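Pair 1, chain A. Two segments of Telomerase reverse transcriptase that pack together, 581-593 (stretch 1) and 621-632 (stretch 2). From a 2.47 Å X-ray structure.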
# COMPACT_ATOMS: atom_id res chain seq x y z
N SER A 581 -21.15 0.90 -23.78
CA SER A 581 -21.10 2.33 -23.50
C SER A 581 -19.84 2.63 -22.72
O SER A 581 -19.31 1.77 -22.01
CB SER A 581 -22.33 2.79 -22.71
OG SER A 581 -22.31 2.24 -21.40
N PHE A 582 -19.35 3.87 -22.86
CA PHE A 582 -18.15 4.26 -22.13
C PHE A 582 -18.43 4.44 -20.65
O PHE A 582 -17.55 4.18 -19.82
CB PHE A 582 -17.57 5.55 -22.72
CG PHE A 582 -16.82 5.34 -24.00
CD1 PHE A 582 -15.53 4.84 -24.00
CD2 PHE A 582 -17.41 5.66 -25.22
CE1 PHE A 582 -14.85 4.65 -25.19
CE2 PHE A 582 -16.73 5.48 -26.40
CZ PHE A 582 -15.45 4.97 -26.39
N LYS A 583 -19.64 4.89 -20.29
CA LYS A 583 -19.96 5.04 -18.87
C LYS A 583 -19.83 3.72 -18.14
O LYS A 583 -19.24 3.66 -17.05
CB LYS A 583 -21.37 5.61 -18.70
CG LYS A 583 -21.64 6.12 -17.30
CD LYS A 583 -23.10 6.49 -17.10
CE LYS A 583 -23.99 5.26 -17.07
NZ LYS A 583 -25.40 5.62 -16.77
N ALA A 584 -20.35 2.64 -18.72
CA ALA A 584 -20.23 1.33 -18.10
C ALA A 584 -18.79 0.85 -18.06
O ALA A 584 -18.39 0.14 -17.14
CB ALA A 584 -21.10 0.31 -18.84
N LEU A 585 -17.98 1.26 -19.04
CA LEU A 585 -16.58 0.88 -19.06
C LEU A 585 -15.79 1.61 -17.98
O LEU A 585 -14.92 1.02 -17.33
CB LEU A 585 -15.97 1.16 -20.44
CG LEU A 585 -14.46 0.90 -20.53
CD1 LEU A 585 -14.18 -0.59 -20.65
CD2 LEU A 585 -13.82 1.67 -21.67
N PHE A 586 -16.08 2.90 -17.78
CA PHE A 586 -15.32 3.67 -16.81
C PHE A 586 -15.68 3.28 -15.38
O PHE A 586 -14.80 3.25 -14.51
CB PHE A 586 -15.55 5.16 -17.04
CG PHE A 586 -15.03 5.66 -18.37
CD1 PHE A 586 -13.97 5.02 -18.99
CD2 PHE A 586 -15.60 6.77 -18.99
CE1 PHE A 586 -13.48 5.48 -20.21
CE2 PHE A 586 -15.12 7.23 -20.20
CZ PHE A 586 -14.06 6.58 -20.82
N SER A 587 -16.94 2.94 -15.12
CA SER A 587 -17.33 2.49 -13.79
C SER A 587 -16.68 1.16 -13.44
O SER A 587 -16.22 0.96 -12.31
CB SER A 587 -18.85 2.38 -13.68
OG SER A 587 -19.45 3.66 -13.66
N ASN A 588 -16.65 0.23 -14.40
CA ASN A 588 -16.00 -1.05 -14.17
C ASN A 588 -14.49 -0.87 -13.98
O ASN A 588 -13.90 -1.48 -13.08
CB ASN A 588 -16.30 -1.99 -15.33
CG ASN A 588 -15.66 -3.35 -15.16
OD1 ASN A 588 -14.53 -3.57 -15.59
ND2 ASN A 588 -16.38 -4.27 -14.54
N LEU A 589 -13.86 -0.03 -14.81
CA LEU A 589 -12.42 0.18 -14.69
C LEU A 589 -12.08 0.98 -13.43
O LEU A 589 -10.97 0.85 -12.91
CB LEU A 589 -11.88 0.89 -15.93
CG LEU A 589 -11.84 0.09 -17.23
CD1 LEU A 589 -11.28 0.93 -18.35
CD2 LEU A 589 -11.04 -1.20 -17.07
N LYS A 590 -13.01 1.78 -12.93
CA LYS A 590 -12.77 2.43 -11.64
C LYS A 590 -12.80 1.40 -10.52
O LYS A 590 -11.98 1.46 -9.60
CB LYS A 590 -13.79 3.54 -11.41
CG LYS A 590 -13.34 4.62 -10.43
CD LYS A 590 -13.55 4.17 -9.01
CE LYS A 590 -12.86 5.07 -8.01
NZ LYS A 590 -13.04 4.48 -6.64
N GLN A 591 -13.72 0.44 -10.60
CA GLN A 591 -13.71 -0.68 -9.67
C GLN A 591 -12.41 -1.47 -9.76
O GLN A 591 -11.80 -1.79 -8.74
CB GLN A 591 -14.90 -1.59 -9.93
CG GLN A 591 -16.19 -1.06 -9.36
CD GLN A 591 -16.08 -0.80 -7.87
OE1 GLN A 591 -15.87 -1.73 -7.08
NE2 GLN A 591 -16.19 0.46 -7.48
N PHE A 592 -11.96 -1.76 -10.99
CA PHE A 592 -10.73 -2.53 -11.17
C PHE A 592 -9.54 -1.79 -10.58
O PHE A 592 -8.69 -2.40 -9.91
CB PHE A 592 -10.50 -2.81 -12.65
CG PHE A 592 -9.14 -3.37 -12.96
CD1 PHE A 592 -8.88 -4.72 -12.82
CD2 PHE A 592 -8.12 -2.54 -13.40
CE1 PHE A 592 -7.63 -5.24 -13.11
CE2 PHE A 592 -6.87 -3.06 -13.69
CZ PHE A 592 -6.62 -4.41 -13.54
N TYR A 593 -9.46 -0.48 -10.79
CA TYR A 593 -8.31 0.29 -10.32
C TYR A 593 -8.22 0.28 -8.80
O TYR A 593 -7.17 -0.02 -8.23
CB TYR A 593 -8.39 1.72 -10.85
CG TYR A 593 -7.15 2.54 -10.60
CD1 TYR A 593 -6.11 2.55 -11.51
CD2 TYR A 593 -7.02 3.32 -9.45
CE1 TYR A 593 -4.98 3.29 -11.30
CE2 TYR A 593 -5.88 4.07 -9.23
CZ TYR A 593 -4.86 4.05 -10.16
OH TYR A 593 -3.72 4.79 -9.95
N LYS A 621 -1.35 1.34 -16.59
CA LYS A 621 -1.19 0.76 -17.92
C LYS A 621 -2.23 -0.32 -18.18
O LYS A 621 -2.83 -0.35 -19.27
CB LYS A 621 0.22 0.19 -18.09
CG LYS A 621 1.31 1.24 -18.20
CD LYS A 621 2.71 0.63 -18.19
CE LYS A 621 3.08 -0.01 -19.53
NZ LYS A 621 2.50 -1.37 -19.72
N LEU A 622 -2.49 -1.18 -17.20
CA LEU A 622 -3.53 -2.19 -17.38
C LEU A 622 -4.89 -1.54 -17.56
O LEU A 622 -5.70 -2.00 -18.37
CB LEU A 622 -3.55 -3.14 -16.19
CG LEU A 622 -2.36 -4.09 -16.14
CD1 LEU A 622 -2.46 -4.97 -14.92
CD2 LEU A 622 -2.32 -4.92 -17.41
N THR A 623 -5.16 -0.46 -16.83
CA THR A 623 -6.45 0.21 -16.96
C THR A 623 -6.60 0.82 -18.35
O THR A 623 -7.65 0.65 -18.99
CB THR A 623 -6.60 1.27 -15.88
OG1 THR A 623 -6.41 0.67 -14.59
CG2 THR A 623 -8.00 1.88 -15.93
N PHE A 624 -5.57 1.50 -18.84
CA PHE A 624 -5.67 2.12 -20.16
C PHE A 624 -5.58 1.10 -21.28
O PHE A 624 -6.15 1.32 -22.36
CB PHE A 624 -4.60 3.19 -20.32
CG PHE A 624 -4.87 4.41 -19.51
CD1 PHE A 624 -5.75 5.38 -19.97
CD2 PHE A 624 -4.26 4.60 -18.28
CE1 PHE A 624 -6.01 6.51 -19.22
CE2 PHE A 624 -4.52 5.72 -17.53
CZ PHE A 624 -5.39 6.68 -18.00
N GLU A 625 -4.89 -0.03 -21.06
CA GLU A 625 -4.91 -1.09 -22.05
C GLU A 625 -6.33 -1.60 -22.29
O GLU A 625 -6.67 -1.99 -23.41
CB GLU A 625 -4.00 -2.24 -21.62
CG GLU A 625 -2.52 -2.02 -21.90
CD GLU A 625 -1.62 -2.95 -21.11
OE1 GLU A 625 -2.08 -4.04 -20.70
OE2 GLU A 625 -0.44 -2.59 -20.88
N ALA A 626 -7.18 -1.57 -21.25
CA ALA A 626 -8.57 -1.96 -21.45
C ALA A 626 -9.29 -0.93 -22.31
O ALA A 626 -10.10 -1.30 -23.18
CB ALA A 626 -9.27 -2.12 -20.10
N ILE A 627 -8.99 0.35 -22.12
CA ILE A 627 -9.62 1.40 -22.93
C ILE A 627 -9.21 1.25 -24.39
O ILE A 627 -10.05 1.31 -25.30
CB ILE A 627 -9.27 2.79 -22.38
CG1 ILE A 627 -9.85 2.98 -20.98
CG2 ILE A 627 -9.76 3.88 -23.31
CD1 ILE A 627 -9.39 4.27 -20.31
N GLN A 628 -7.92 1.06 -24.63
CA GLN A 628 -7.43 0.94 -26.00
C GLN A 628 -8.00 -0.29 -26.68
O GLN A 628 -8.34 -0.25 -27.87
CB GLN A 628 -5.90 0.90 -26.02
CG GLN A 628 -5.29 0.79 -27.41
CD GLN A 628 -3.77 0.69 -27.38
OE1 GLN A 628 -3.15 0.66 -26.32
NE2 GLN A 628 -3.16 0.64 -28.57
N THR A 629 -8.12 -1.40 -25.95
CA THR A 629 -8.56 -2.65 -26.57
C THR A 629 -9.98 -2.56 -27.10
O THR A 629 -10.28 -3.05 -28.19
CB THR A 629 -8.44 -3.81 -25.57
OG1 THR A 629 -7.06 -3.99 -25.21
CG2 THR A 629 -8.97 -5.10 -26.18
N SER A 630 -10.87 -1.90 -26.36
CA SER A 630 -12.29 -1.90 -26.68
C SER A 630 -12.80 -0.55 -27.18
O SER A 630 -14.02 -0.39 -27.35
CB SER A 630 -13.11 -2.34 -25.47
OG SER A 630 -12.90 -1.46 -24.38
N PHE A 631 -11.91 0.41 -27.43
CA PHE A 631 -12.38 1.74 -27.82
C PHE A 631 -13.15 1.70 -29.14
O PHE A 631 -14.24 2.27 -29.25
CB PHE A 631 -11.20 2.71 -27.93
CG PHE A 631 -11.61 4.12 -28.22
CD1 PHE A 631 -11.97 4.98 -27.19
CD2 PHE A 631 -11.65 4.59 -29.53
CE1 PHE A 631 -12.36 6.28 -27.46
CE2 PHE A 631 -12.04 5.89 -29.80
CZ PHE A 631 -12.39 6.74 -28.76
N ALA A 632 -12.59 1.02 -30.15
CA ALA A 632 -13.25 0.99 -31.45
C ALA A 632 -14.61 0.31 -31.37
O ALA A 632 -15.58 0.77 -32.00
CB ALA A 632 -12.36 0.29 -32.47

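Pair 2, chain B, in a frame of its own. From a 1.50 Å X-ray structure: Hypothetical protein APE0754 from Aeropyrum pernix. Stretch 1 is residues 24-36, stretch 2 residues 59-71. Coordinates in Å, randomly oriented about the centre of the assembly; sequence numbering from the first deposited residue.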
# COMPACT_ATOMS: atom_id res chain seq x y z
N GLU B 24 15.38 -0.02 14.52
CA GLU B 24 15.47 -1.29 13.82
C GLU B 24 14.73 -1.35 12.48
O GLU B 24 15.17 -2.06 11.57
CB GLU B 24 14.97 -2.43 14.72
CG GLU B 24 13.54 -2.26 15.21
CD GLU B 24 13.09 -3.41 16.09
OE1 GLU B 24 13.86 -3.81 16.99
OE2 GLU B 24 11.96 -3.91 15.88
N VAL B 25 13.62 -0.63 12.35
CA VAL B 25 12.86 -0.66 11.10
C VAL B 25 13.57 0.12 10.00
O VAL B 25 13.78 -0.41 8.91
CB VAL B 25 11.43 -0.11 11.28
CG1 VAL B 25 10.75 0.05 9.92
CG2 VAL B 25 10.62 -1.07 12.14
N LYS B 26 13.96 1.37 10.27
CA LYS B 26 14.65 2.11 9.23
C LYS B 26 15.98 1.44 8.92
O LYS B 26 16.44 1.45 7.78
CB LYS B 26 14.87 3.58 9.62
CG LYS B 26 15.91 3.82 10.67
CD LYS B 26 16.31 5.28 10.71
CE LYS B 26 17.49 5.49 11.63
NZ LYS B 26 18.05 6.86 11.51
N ALA B 27 16.60 0.83 9.94
CA ALA B 27 17.87 0.13 9.74
C ALA B 27 17.70 -1.03 8.76
O ALA B 27 18.55 -1.24 7.90
CB ALA B 27 18.41 -0.39 11.06
N GLU B 28 16.61 -1.77 8.91
CA GLU B 28 16.34 -2.91 8.04
C GLU B 28 16.03 -2.43 6.62
O GLU B 28 16.46 -3.06 5.65
CB GLU B 28 15.16 -3.73 8.59
CG GLU B 28 14.91 -5.05 7.87
CD GLU B 28 16.14 -5.94 7.80
OE1 GLU B 28 17.05 -5.80 8.65
OE2 GLU B 28 16.20 -6.79 6.89
N ILE B 29 15.30 -1.33 6.49
CA ILE B 29 15.00 -0.82 5.15
C ILE B 29 16.31 -0.42 4.47
O ILE B 29 16.55 -0.75 3.31
CB ILE B 29 14.08 0.42 5.19
CG1 ILE B 29 12.74 0.05 5.84
CG2 ILE B 29 13.83 0.93 3.77
CD1 ILE B 29 11.83 1.24 6.07
N MET B 30 17.17 0.26 5.22
CA MET B 30 18.47 0.69 4.71
C MET B 30 19.31 -0.52 4.29
O MET B 30 19.90 -0.54 3.21
CB MET B 30 19.23 1.50 5.78
CG MET B 30 18.71 2.92 6.02
SD MET B 30 19.61 3.82 7.35
CE MET B 30 18.49 3.71 8.60
N ARG B 31 19.35 -1.52 5.16
CA ARG B 31 20.12 -2.74 4.93
C ARG B 31 19.75 -3.49 3.65
O ARG B 31 20.62 -3.92 2.90
CB ARG B 31 19.96 -3.66 6.13
CG ARG B 31 20.75 -4.94 6.08
CD ARG B 31 20.72 -5.62 7.44
NE ARG B 31 21.15 -4.71 8.49
CZ ARG B 31 20.35 -4.21 9.44
NH1 ARG B 31 19.07 -4.54 9.47
NH2 ARG B 31 20.84 -3.38 10.35
N ARG B 32 18.45 -3.63 3.41
CA ARG B 32 17.97 -4.36 2.24
C ARG B 32 18.02 -3.61 0.91
O ARG B 32 18.02 -4.24 -0.15
CB ARG B 32 16.54 -4.85 2.51
CG ARG B 32 16.51 -5.88 3.63
CD ARG B 32 15.11 -6.37 3.95
NE ARG B 32 14.48 -7.02 2.81
CZ ARG B 32 13.31 -7.66 2.87
NH1 ARG B 32 12.66 -7.74 4.03
NH2 ARG B 32 12.79 -8.21 1.77
N THR B 33 18.08 -2.28 0.97
CA THR B 33 18.09 -1.46 -0.24
C THR B 33 19.38 -0.69 -0.54
O THR B 33 19.57 -0.19 -1.64
CB THR B 33 16.94 -0.43 -0.21
OG1 THR B 33 17.08 0.39 0.96
CG2 THR B 33 15.58 -1.13 -0.19
N GLY B 34 20.27 -0.59 0.44
CA GLY B 34 21.51 0.13 0.22
C GLY B 34 21.27 1.63 0.23
O GLY B 34 21.90 2.39 -0.51
N THR B 35 20.34 2.06 1.08
CA THR B 35 20.02 3.47 1.19
C THR B 35 20.37 3.99 2.57
O THR B 35 20.71 3.22 3.48
CB THR B 35 18.51 3.73 0.95
OG1 THR B 35 17.74 2.96 1.89
CG2 THR B 35 18.11 3.35 -0.47
N VAL B 36 20.31 5.31 2.71
CA VAL B 36 20.55 5.97 3.98
C VAL B 36 19.28 6.78 4.23
O VAL B 36 18.86 7.59 3.40
CB VAL B 36 21.77 6.90 3.91
CG1 VAL B 36 21.95 7.61 5.25
CG2 VAL B 36 23.01 6.09 3.55
N ASN B 59 15.83 0.81 -6.10
CA ASN B 59 16.16 0.57 -4.69
C ASN B 59 15.75 1.76 -3.85
O ASN B 59 15.19 1.60 -2.76
CB ASN B 59 17.66 0.34 -4.51
CG ASN B 59 18.07 -1.07 -4.89
OD1 ASN B 59 17.55 -1.65 -5.85
ND2 ASN B 59 19.03 -1.63 -4.14
N LEU B 60 16.04 2.96 -4.36
CA LEU B 60 15.71 4.20 -3.67
C LEU B 60 14.19 4.40 -3.60
O LEU B 60 13.63 4.71 -2.55
CB LEU B 60 16.35 5.38 -4.41
CG LEU B 60 16.27 6.74 -3.72
CD1 LEU B 60 17.19 6.75 -2.50
CD2 LEU B 60 16.69 7.82 -4.70
N MET B 61 13.53 4.21 -4.74
CA MET B 61 12.09 4.37 -4.83
C MET B 61 11.33 3.37 -3.95
O MET B 61 10.40 3.75 -3.25
CB MET B 61 11.67 4.26 -6.31
CG MET B 61 12.21 5.43 -7.16
SD MET B 61 12.04 5.24 -8.96
CE MET B 61 10.31 5.34 -9.13
N LYS B 62 11.72 2.10 -3.97
CA LYS B 62 11.02 1.12 -3.14
C LYS B 62 11.25 1.38 -1.65
O LYS B 62 10.36 1.16 -0.83
CB LYS B 62 11.45 -0.30 -3.51
CG LYS B 62 10.88 -0.76 -4.85
CD LYS B 62 11.21 -2.22 -5.14
CE LYS B 62 10.43 -2.74 -6.34
NZ LYS B 62 8.96 -2.80 -6.09
N ALA B 63 12.44 1.84 -1.29
CA ALA B 63 12.74 2.17 0.10
C ALA B 63 11.75 3.25 0.54
O ALA B 63 11.18 3.19 1.64
CB ALA B 63 14.18 2.68 0.23
N ALA B 64 11.54 4.24 -0.33
CA ALA B 64 10.62 5.34 -0.03
C ALA B 64 9.17 4.86 0.02
O ALA B 64 8.37 5.38 0.79
CB ALA B 64 10.77 6.44 -1.08
N GLU B 65 8.84 3.86 -0.80
CA GLU B 65 7.48 3.33 -0.80
C GLU B 65 7.20 2.59 0.49
O GLU B 65 6.09 2.66 1.02
CB GLU B 65 7.25 2.41 -2.00
CG GLU B 65 7.20 3.16 -3.32
CD GLU B 65 6.02 4.12 -3.41
OE1 GLU B 65 4.89 3.66 -3.67
OE2 GLU B 65 6.22 5.33 -3.20
N VAL B 66 8.19 1.89 1.02
CA VAL B 66 8.01 1.18 2.28
C VAL B 66 7.69 2.19 3.37
O VAL B 66 6.77 1.99 4.17
CB VAL B 66 9.27 0.38 2.66
CG1 VAL B 66 9.13 -0.15 4.08
CG2 VAL B 66 9.47 -0.76 1.68
N VAL B 67 8.44 3.28 3.41
CA VAL B 67 8.21 4.33 4.41
C VAL B 67 6.79 4.90 4.27
O VAL B 67 6.09 5.09 5.26
CB VAL B 67 9.23 5.48 4.26
CG1 VAL B 67 8.81 6.66 5.14
CG2 VAL B 67 10.62 4.98 4.66
N LYS B 68 6.38 5.17 3.04
CA LYS B 68 5.05 5.72 2.80
C LYS B 68 3.99 4.73 3.27
O LYS B 68 3.00 5.13 3.88
CB LYS B 68 4.86 6.04 1.32
CG LYS B 68 3.47 6.57 0.98
CD LYS B 68 3.33 6.84 -0.51
CE LYS B 68 1.92 7.35 -0.85
NZ LYS B 68 1.71 7.52 -2.33
N ALA B 69 4.19 3.45 2.97
CA ALA B 69 3.24 2.41 3.37
C ALA B 69 3.09 2.31 4.90
O ALA B 69 1.98 2.11 5.41
CB ALA B 69 3.67 1.05 2.79
N ILE B 70 4.19 2.45 5.63
CA ILE B 70 4.13 2.40 7.09
C ILE B 70 3.40 3.64 7.61
O ILE B 70 2.59 3.55 8.54
CB ILE B 70 5.55 2.32 7.71
CG1 ILE B 70 6.19 0.98 7.31
CG2 ILE B 70 5.48 2.48 9.24
CD1 ILE B 70 7.66 0.89 7.65
N SER B 71 3.69 4.78 7.00
CA SER B 71 3.03 6.04 7.37
C SER B 71 1.52 5.91 7.19
O SER B 71 0.74 6.41 8.01
CB SER B 71 3.57 7.18 6.49
OG SER B 71 2.93 8.40 6.80

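Two helices that run side by side in opposite directions pose a recurring packing problem: the gap between their axes must be filled, and the same backbone can accept quite different fillings. Pair 1 and pair 2 illustrate the point. In each, the N-to-C directions of the helices make an angle of 160°, and the axes approach to 10.3 Å in pair 1 and 10.0 Å in pair 2. Fourteen central residues superpose with an RMSD of 0.5 Å.

The centre of both contacts is a branched aliphatic residue directed at the partner helix, A:Leu589 in pair 1 and B:Ile29 in pair 2. Their side-chain centres fall 0.6 Å apart, and both have chi1 in m and chi2 in t. The surface facing them is also matched: A:Thr623 with B:Ala63, A:Ala626 with B:Val66, A:Ile627 with B:Val67. CD2 of A:Leu589 lies 3.6 Å from CB of A:Ala626, and CD1 of A:Leu589 lies 3.6 Å from CG1 of A:Ile627. The isoleucine reaches the same two positions, with CD1 of B:Ile29 lying 3.6 Å from CG1 of B:Val66 and 4.2 Å from CG2 of B:Val67. Where the facing residue is alanine, at A:Ala626, the leucine methyl packs on CB; where it is valine, at B:Val66, the isoleucine meets a gamma methyl.

One turn earlier in the first helix, A:Leu585 and B:Val25 coincide less closely, 1.7 Å apart at CA. A:Leu585 extends CD1 to 4.0 Å from OG of A:Ser630, whose hydroxyl is turned back to donate to O of A:Ala626 at 3.1 Å, so the leucine meets a polar atom already engaged with its own helix. In pair 2 the matching position is B:Ile70, and the shorter valine is met by a longer partner: CG1 of B:Val25 lies 3.9 Å from CD1 of B:Ile70. Pair 1 also has an aromatic contact beyond the matched part of its first helix, where CE1 of A:Phe582 comes within 3.5 Å of CD1 of A:Phe631, the two rings inclined at 51°.

The matched side chains differ most at the C-terminal end of the first stretch. Here pair 1 relies on aromatic bulk: A:Phe592 and A:Tyr593 present ring edges to the threonine hydroxyl, with CD2 of A:Phe592 3.8 Å and CD1 of A:Tyr593 3.6 Å from OG1 of A:Thr623. Pair 2 has B:Arg32 and B:Thr33 at these positions and closes with small polar groups. OG1 of B:Thr33 donates to O of B:Ile29 at 2.7 Å and lies 3.8 Å from CB of B:Ala63. The chain then leaves the helix through B:Gly34, whose positive phi suits glycine, and OG1 of B:Thr35 donates to OG1 of B:Thr33 at 2.8 Å. Across the gap, ND2 of B:Asn59 donates to O of B:Thr33 at 2.9 Å. A shared centre thus goes with quite different side chains around it.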